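Local atomic coordinates of putative siderophore-degrading esterase (Eurofung) (Emericella nidulans, PDB entry 6GUO), a protein that hydrolyses the bacterial xenosiderophore enterobactin, cleaving its ester bonds so that iron can be released inside the fungal cell. Residues Lys277-Glu282 / Gly289-Gly294; Ala187-Ile192 / Ser226-Pro231. All coordinates share one frame; numbering follows the deposited sequence.

Overall arrangement
Both contacts sit at one end of the central sheet, their centres about 10 Å apart, and the loop after strand 219-225 joins them. The backbone N of S226, at the start of one segment of contact 2, probably donates to Y279 O at 2.9 Å, and its OG is probably bonded to D281 N at 2.8 Å, so it ties that loop to the turn of contact 1. In contact 2 S189 OG donates to the carboxylate of E228, whose other oxygen bonds to H284 ND1. Contact 1 holds the strand before H284 against the helix that follows it. Together with S165 of the GxSxG motif, E228 and H284 are consistent with the α/β-hydrolase catalytic triad.

Contact 1: Lys277-Glu282 / Gly289-Gly294; sequences KEYLDE and GPALSG
P290 meets two side chains of the 277-282 segment. Its CB lies 4.2 Å from the centroid of the Y279 ring and 28° off the ring normal, an off-centre CH-pi contact. The neighbouring CG faces E282, with OE2 at 3.8 Å, a van der Waals contact of a carboxylate oxygen with a ring methylene. The glutamate chain reaches it by bending at its second torsion, while its other oxygen, OE1, bonds to S286 in the connecting loop. The carbonyl of P290 serves two donors: the backbone N of G294 and a water that donates to P290 O at 2.7 Å. The same water lies 2.9 Å from Y279 OH and so bridges the tyrosine to the helix backbone. A291 N stands over the same ring face as P290 CB, and A291 CA is 3.8 Å from Y279 CE2. The opposite face is approached within the strand by K277 CG, 3.5 Å above the plane; like A291 N, it is displaced toward the rim. At G294 no side chain intervenes, and its CA comes to 3.7 Å from Y279 OH. The phenol extends this far because chi1 of Y279 (-75°) sets CG opposite the carbonyl carbon, with the ring directed at the helix; R221 also bonds to the hydroxyl. From the second subunit, E282 packs on Y279, so the contact lies at the dimer interface. The axes of strand 277-279 and helix 289-294 approach to 9.9 Å at 146°, a roughly antiparallel return; the type II turn from Y279 to E282 begins the reversal, and a short connection leads to the helix. This is the last beta-alpha unit of the α/β-hydrolase fold, in which the C-terminal helix packs back along the final strand.

Contact 2: Ala187-Ile192 / Ser226-Pro231; sequences AASPSI and SREQYP
S189 sets its OG beside its own backbone N and opposite the carbonyl carbon (chi1 -52°). E228 likewise has CG opposite its carbonyl carbon and then runs extended through chi2 (-166°), so its carboxylate crosses from one loop to the other and meets the serine hydroxyl. The two loops leave adjacent parallel strands, 184-188 and 219-225, of an α/β-hydrolase sheet. In this fold the loop after the seventh strand commonly carries the catalytic acid. E228 occupies that position in the strand order, and its OE1 bonds to H284 ND1. Both facts are consistent with an acid-histidine pair working with S165 of the GxSxG elbow; the S189 side chain is close to this elbow but makes no contact with it. The backbones themselves stay well apart: the nearest CA atoms, those of S189 and E228, are 8.4 Å from each other, and the two segments bury just 73 Å² in total. The link is therefore a meeting of two side chains. S189 has left-handed helical backbone angles where the chain leaves its strand, and its CB points toward the acid. P190 turns away to pack on L172, L222 and C258, and S191 centres an inverse gamma turn. On the other side, E228 lies in a run of helical backbone angles that lacks the regular bonds. OE2 accepts from G225 N as well as from the serine, while OE1 is engaged by the histidine, and bonds to both oxygens should restrict rotation of the group. S189 CB follows the hydroxyl in, 3.4 Å from E228 OE2 and 3.5 Å from E228 OE1. S189 OG donates to E228 OE2 at 2.7 Å, approaching on the syn side and 15° out of the carboxylate plane.

Contact 1: Lys277-Glu282 / Gly289-Gly294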
ATOM      1  N   LYS A 277      15.962  -0.170  -7.042  1.00 17.62           N
ATOM      2  CA  LYS A 277      15.377   1.069  -6.521  1.00 18.03           C
ATOM      3  C   LYS A 277      15.677   1.195  -5.032  1.00 18.09           C
ATOM      4  O   LYS A 277      15.349   0.303  -4.248  1.00 17.22           O
ATOM      5  CB  LYS A 277      13.860   1.085  -6.765  1.00 19.30           C
ATOM      6  CG  LYS A 277      13.090   2.245  -6.133  1.00 21.03           C
ATOM      7  CD  LYS A 277      13.498   3.601  -6.689  1.00 23.29           C
ATOM      8  CE  LYS A 277      12.907   4.747  -5.872  1.00 26.16           C
ATOM      9  NZ  LYS A 277      11.511   5.085  -6.250  1.00 28.07           N
ATOM     10  N   GLU A 278      16.307   2.306  -4.659  1.00 18.61           N
ATOM     11  CA  GLU A 278      16.485   2.682  -3.266  1.00 19.75           C
ATOM     12  C   GLU A 278      15.336   3.607  -2.910  1.00 19.57           C
ATOM     13  O   GLU A 278      15.156   4.637  -3.563  1.00 20.89           O
ATOM     14  CB  GLU A 278      17.814   3.414  -3.064  1.00 21.72           C
ATOM     15  CG  GLU A 278      18.036   3.929  -1.646  1.00 23.03           C
ATOM     16  CD  GLU A 278      19.427   4.497  -1.433  1.00 26.41           C
ATOM     17  OE1 GLU A 278      19.898   4.489  -0.279  1.00 27.75           O
ATOM     18  OE2 GLU A 278      20.049   4.962  -2.411  1.00 30.61           O
ATOM     19  N   TYR A 279      14.569   3.245  -1.884  1.00 18.96           N
ATOM     20  CA  TYR A 279      13.471   4.085  -1.404  1.00 18.13           C
ATOM     21  C   TYR A 279      13.985   4.977  -0.279  1.00 17.84           C
ATOM     22  O   TYR A 279      14.272   4.497   0.814  1.00 16.68           O
ATOM     23  CB  TYR A 279      12.286   3.228  -0.942  1.00 17.67           C
ATOM     24  CG  TYR A 279      11.513   2.636  -2.094  1.00 17.03           C
ATOM     25  CD1 TYR A 279      10.526   3.372  -2.735  1.00 18.51           C
ATOM     26  CD2 TYR A 279      11.782   1.347  -2.562  1.00 16.68           C
ATOM     27  CE1 TYR A 279       9.815   2.851  -3.799  1.00 18.28           C
ATOM     28  CE2 TYR A 279      11.077   0.816  -3.633  1.00 17.65           C
ATOM     29  CZ  TYR A 279      10.095   1.574  -4.250  1.00 18.21           C
ATOM     30  OH  TYR A 279       9.388   1.077  -5.308  1.00 18.12           O
ATOM     31  N   LEU A 280      14.113   6.274  -0.558  1.00 18.56           N
ATOM     32  CA  LEU A 280      14.688   7.210   0.410  1.00 18.62           C
ATOM     33  C   LEU A 280      13.842   7.318   1.675  1.00 18.44           C
ATOM     34  O   LEU A 280      12.614   7.391   1.606  1.00 18.19           O
ATOM     35  CB  LEU A 280      14.864   8.603  -0.202  1.00 20.34           C
ATOM     36  CG  LEU A 280      15.932   8.800  -1.273  1.00 23.37           C
ATOM     37  CD1 LEU A 280      15.971  10.272  -1.668  1.00 24.50           C
ATOM     38  CD2 LEU A 280      17.308   8.339  -0.800  1.00 25.74           C
ATOM     39  N   ASP A 281      14.522   7.303   2.822  1.00 18.60           N
ATOM     40  CA  ASP A 281      13.919   7.485   4.151  1.00 20.54           C
ATOM     41  C   ASP A 281      13.019   6.343   4.634  1.00 19.67           C
ATOM     42  O   ASP A 281      12.355   6.482   5.664  1.00 20.29           O
ATOM     43  CB  ASP A 281      13.141   8.815   4.246  1.00 22.69           C
ATOM     44  CG  ASP A 281      13.898   9.990   3.656  1.00 26.32           C
ATOM     45  OD1 ASP A 281      15.131  10.092   3.852  1.00 28.97           O
ATOM     46  OD2 ASP A 281      13.246  10.818   2.992  1.00 31.83           O
ATOM     47  N   GLU A 282      13.009   5.213   3.926  1.00 17.88           N
ATOM     48  CA  GLU A 282      12.216   4.060   4.343  1.00 18.21           C
ATOM     49  C   GLU A 282      13.112   3.059   5.063  1.00 17.40           C
ATOM     50  O   GLU A 282      14.287   2.903   4.722  1.00 16.78           O
ATOM     51  CB  GLU A 282      11.534   3.386   3.152  1.00 18.61           C
ATOM     52  CG  GLU A 282      10.704   4.311   2.265  1.00 19.99           C
ATOM     53  CD  GLU A 282       9.411   4.816   2.892  1.00 20.75           C
ATOM     54  OE1 GLU A 282       9.108   4.524   4.069  1.00 21.33           O
ATOM     55  OE2 GLU A 282       8.676   5.524   2.176  1.00 22.14           O
ATOM     56  N   GLY A 289       5.200  -1.303   1.737  1.00 18.32           N
ATOM     57  CA  GLY A 289       4.128  -0.680   0.963  1.00 19.19           C
ATOM     58  C   GLY A 289       4.616  -0.056  -0.337  1.00 19.25           C
ATOM     59  O   GLY A 289       4.137  -0.427  -1.409  1.00 19.92           O
ATOM     60  N   PRO A 290       5.580   0.886  -0.251  1.00 18.72           N
ATOM     61  CA  PRO A 290       6.169   1.490  -1.455  1.00 17.92           C
ATOM     62  C   PRO A 290       6.804   0.492  -2.425  1.00 17.34           C
ATOM     63  O   PRO A 290       6.613   0.621  -3.639  1.00 16.80           O
ATOM     64  CB  PRO A 290       7.235   2.441  -0.899  1.00 18.23           C
ATOM     65  CG  PRO A 290       6.777   2.768   0.476  1.00 18.94           C
ATOM     66  CD  PRO A 290       6.008   1.579   0.976  1.00 18.51           C
ATOM     67  N   ALA A 291       7.538  -0.490  -1.895  1.00 17.17           N
ATOM     68  CA  ALA A 291       8.214  -1.486  -2.737  1.00 17.04           C
ATOM     69  C   ALA A 291       7.230  -2.430  -3.430  1.00 16.82           C
ATOM     70  O   ALA A 291       7.443  -2.806  -4.587  1.00 16.28           O
ATOM     71  CB  ALA A 291       9.232  -2.274  -1.929  1.00 17.45           C
ATOM     72  N   LEU A 292       6.162  -2.811  -2.730  1.00 16.47           N
ATOM     73  CA  LEU A 292       5.112  -3.639  -3.331  1.00 16.83           C
ATOM     74  C   LEU A 292       4.353  -2.850  -4.390  1.00 16.84           C
ATOM     75  O   LEU A 292       4.192  -3.324  -5.515  1.00 16.43           O
ATOM     76  CB  LEU A 292       4.161  -4.187  -2.271  1.00 16.36           C
ATOM     77  CG  LEU A 292       2.989  -5.052  -2.751  1.00 15.90           C
ATOM     78  CD1 LEU A 292       3.408  -6.167  -3.708  1.00 15.79           C
ATOM     79  CD2 LEU A 292       2.303  -5.637  -1.536  1.00 16.22           C
ATOM     80  N   SER A 293       3.923  -1.638  -4.038  1.00 17.15           N
ATOM     81  CA  SER A 293       3.261  -0.753  -4.996  0.50 17.90           C
ATOM     82  C   SER A 293       4.136  -0.544  -6.228  1.00 17.52           C
ATOM     83  O   SER A 293       3.667  -0.676  -7.357  1.00 17.98           O
ATOM     84  CB  SER A 293       2.931   0.602  -4.363  0.50 19.19           C
ATOM     85  OG  SER A 293       1.970   0.464  -3.333  0.50 22.57           O
ATOM     86  N   GLY A 294       5.410  -0.230  -5.998  1.00 17.27           N
ATOM     87  CA  GLY A 294       6.384  -0.029  -7.074  1.00 16.45           C
ATOM     88  C   GLY A 294       6.599  -1.253  -7.948  1.00 15.69           C
ATOM     89  O   GLY A 294       6.716  -1.136  -9.170  1.00 15.56           O
TER
HETATM   90  O   HOH W   1       6.922   2.681  -5.378  1.00 28.99           O

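Contact 2: Ala187-Ile192 / Ser226-Pro231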
ATOM      1  N   ALA A 187      12.137  -8.828  -5.799  1.00 14.94           N
ATOM      2  CA  ALA A 187      12.838  -9.137  -4.559  1.00 15.63           C
ATOM      3  C   ALA A 187      13.036  -7.844  -3.772  1.00 15.59           C
ATOM      4  O   ALA A 187      13.950  -7.068  -4.055  1.00 17.52           O
ATOM      5  CB  ALA A 187      14.175  -9.791  -4.865  1.00 16.07           C
ATOM      6  N   ALA A 188      12.174  -7.632  -2.785  1.00 14.84           N
ATOM      7  CA  ALA A 188      12.170  -6.412  -1.978  1.00 14.74           C
ATOM      8  C   ALA A 188      12.941  -6.639  -0.680  1.00 15.18           C
ATOM      9  O   ALA A 188      12.657  -7.581   0.058  1.00 14.88           O
ATOM     10  CB  ALA A 188      10.740  -5.994  -1.693  1.00 14.56           C
ATOM     11  N   SER A 189      13.934  -5.787  -0.421  1.00 15.61           N
ATOM     12  CA  SER A 189      14.809  -5.910   0.750  1.00 15.36           C
ATOM     13  C   SER A 189      15.255  -7.354   0.988  1.00 15.00           C
ATOM     14  O   SER A 189      15.109  -7.866   2.084  1.00 15.43           O
ATOM     15  CB  SER A 189      14.085  -5.376   1.989  1.00 14.90           C
ATOM     16  OG  SER A 189      13.592  -4.072   1.744  1.00 15.81           O
ATOM     17  N   PRO A 190      15.789  -8.020  -0.048  1.00 15.50           N
ATOM     18  CA  PRO A 190      16.087  -9.447   0.092  1.00 15.88           C
ATOM     19  C   PRO A 190      17.173  -9.688   1.134  1.00 17.03           C
ATOM     20  O   PRO A 190      18.146  -8.932   1.192  1.00 17.02           O
ATOM     21  CB  PRO A 190      16.582  -9.837  -1.301  1.00 15.79           C
ATOM     22  CG  PRO A 190      17.158  -8.575  -1.847  1.00 15.25           C
ATOM     23  CD  PRO A 190      16.237  -7.500  -1.350  1.00 15.52           C
ATOM     24  N   SER A 191      17.005 -10.733   1.939  1.00 18.03           N
ATOM     25  CA  SER A 191      17.947 -11.054   3.011  1.00 19.12           C
ATOM     26  C   SER A 191      19.215 -11.706   2.451  1.00 18.31           C
ATOM     27  O   SER A 191      19.521 -12.869   2.742  1.00 17.74           O
ATOM     28  CB  SER A 191      17.275 -11.955   4.051  1.00 20.44           C
ATOM     29  OG  SER A 191      16.089 -11.353   4.530  1.00 21.47           O
ATOM     30  N   ILE A 192      19.965 -10.932   1.671  1.00 17.76           N
ATOM     31  CA  ILE A 192      21.161 -11.425   0.986  1.00 15.36           C
ATOM     32  C   ILE A 192      22.198 -11.888   2.015  1.00 19.02           C
ATOM     33  O   ILE A 192      22.853 -12.905   1.808  1.00 19.11           O
ATOM     34  CB  ILE A 192      21.721 -10.375  -0.013  1.00 19.03           C
ATOM     35  CG1 ILE A 192      20.741 -10.227  -1.186  1.00 19.03           C
ATOM     36  CG2 ILE A 192      23.105 -10.774  -0.531  1.00 19.57           C
ATOM     37  CD1 ILE A 192      21.006  -9.062  -2.114  1.00 19.23           C
ATOM     38  N   SER A 226      16.472   3.186   2.146  1.00 17.02           N
ATOM     39  CA  SER A 226      17.784   3.796   2.421  1.00 17.56           C
ATOM     40  C   SER A 226      18.234   3.634   3.876  1.00 17.56           C
ATOM     41  O   SER A 226      19.430   3.520   4.147  1.00 19.88           O
ATOM     42  CB  SER A 226      17.807   5.281   2.029  1.00 17.06           C
ATOM     43  OG  SER A 226      17.049   6.069   2.935  1.00 18.97           O
ATOM     44  N   ARG A 227      17.276   3.608   4.800  1.00 17.51           N
ATOM     45  CA  ARG A 227      17.571   3.483   6.223  1.00 18.48           C
ATOM     46  C   ARG A 227      17.900   2.067   6.690  1.00 19.06           C
ATOM     47  O   ARG A 227      18.316   1.895   7.833  1.00 19.72           O
ATOM     48  CB  ARG A 227      16.414   4.020   7.057  1.00 18.70           C
ATOM     49  CG  ARG A 227      16.163   5.496   6.844  1.00 19.01           C
ATOM     50  CD  ARG A 227      15.049   5.980   7.741  1.00 19.72           C
ATOM     51  NE  ARG A 227      14.974   7.440   7.775  1.00 21.49           N
ATOM     52  CZ  ARG A 227      14.082   8.134   8.481  1.00 23.95           C
ATOM     53  NH1 ARG A 227      13.171   7.513   9.228  1.00 26.40           N
ATOM     54  NH2 ARG A 227      14.106   9.462   8.446  1.00 25.32           N
ATOM     55  N   GLU A 228      17.731   1.060   5.830  1.00 18.39           N
ATOM     56  CA  GLU A 228      17.953  -0.322   6.249  1.00 18.02           C
ATOM     57  C   GLU A 228      19.393  -0.567   6.719  1.00 19.62           C
ATOM     58  O   GLU A 228      19.601  -1.130   7.794  1.00 21.02           O
ATOM     59  CB  GLU A 228      17.543  -1.300   5.144  1.00 17.72           C
ATOM     60  CG  GLU A 228      16.037  -1.294   4.911  1.00 16.92           C
ATOM     61  CD  GLU A 228      15.564  -2.467   4.094  1.00 17.28           C
ATOM     62  OE1 GLU A 228      15.676  -3.605   4.590  1.00 18.58           O
ATOM     63  OE2 GLU A 228      15.082  -2.247   2.964  1.00 17.39           O
ATOM     64  N   GLN A 229      20.371  -0.111   5.941  1.00 19.96           N
ATOM     65  CA  GLN A 229      21.780  -0.156   6.364  1.00 21.37           C
ATOM     66  C   GLN A 229      22.188   1.044   7.229  1.00 22.64           C
ATOM     67  O   GLN A 229      23.157   0.954   7.986  1.00 23.15           O
ATOM     68  CB  GLN A 229      22.696  -0.249   5.147  1.00 22.51           C
ATOM     69  CG  GLN A 229      24.141  -0.609   5.469  1.00 23.72           C
ATOM     70  CD  GLN A 229      24.972  -0.872   4.229  1.00 24.82           C
ATOM     71  OE1 GLN A 229      24.489  -1.439   3.249  1.00 25.05           O
ATOM     72  NE2 GLN A 229      26.235  -0.465   4.269  1.00 25.90           N
ATOM     73  N   TYR A 230      21.458   2.155   7.113  1.00 23.01           N
ATOM     74  CA  TYR A 230      21.783   3.400   7.813  1.00 23.45           C
ATOM     75  C   TYR A 230      20.602   3.869   8.666  1.00 21.84           C
ATOM     76  O   TYR A 230      19.924   4.840   8.319  1.00 21.50           O
ATOM     77  CB  TYR A 230      22.189   4.462   6.789  1.00 23.62           C
ATOM     78  CG  TYR A 230      23.378   4.038   5.964  1.00 27.07           C
ATOM     79  CD1 TYR A 230      24.676   4.142   6.471  1.00 29.54           C
ATOM     80  CD2 TYR A 230      23.210   3.502   4.686  1.00 26.91           C
ATOM     81  CE1 TYR A 230      25.775   3.741   5.718  1.00 31.61           C
ATOM     82  CE2 TYR A 230      24.302   3.099   3.925  1.00 28.53           C
ATOM     83  CZ  TYR A 230      25.579   3.221   4.446  1.00 30.65           C
ATOM     84  OH  TYR A 230      26.659   2.824   3.697  1.00 32.93           O
ATOM     85  N   PRO A 231      20.349   3.174   9.792  1.00 21.53           N
ATOM     86  CA  PRO A 231      19.168   3.493  10.594  1.00 21.04           C
ATOM     87  C   PRO A 231      19.210   4.880  11.236  1.00 21.09           C
ATOM     88  O   PRO A 231      20.288   5.419  11.502  1.00 21.23           O
ATOM     89  CB  PRO A 231      19.137   2.388  11.662  1.00 22.09           C
ATOM     90  CG  PRO A 231      20.482   1.771  11.650  1.00 23.33           C
ATOM     91  CD  PRO A 231      21.044   1.971  10.284  1.00 22.59           C
TER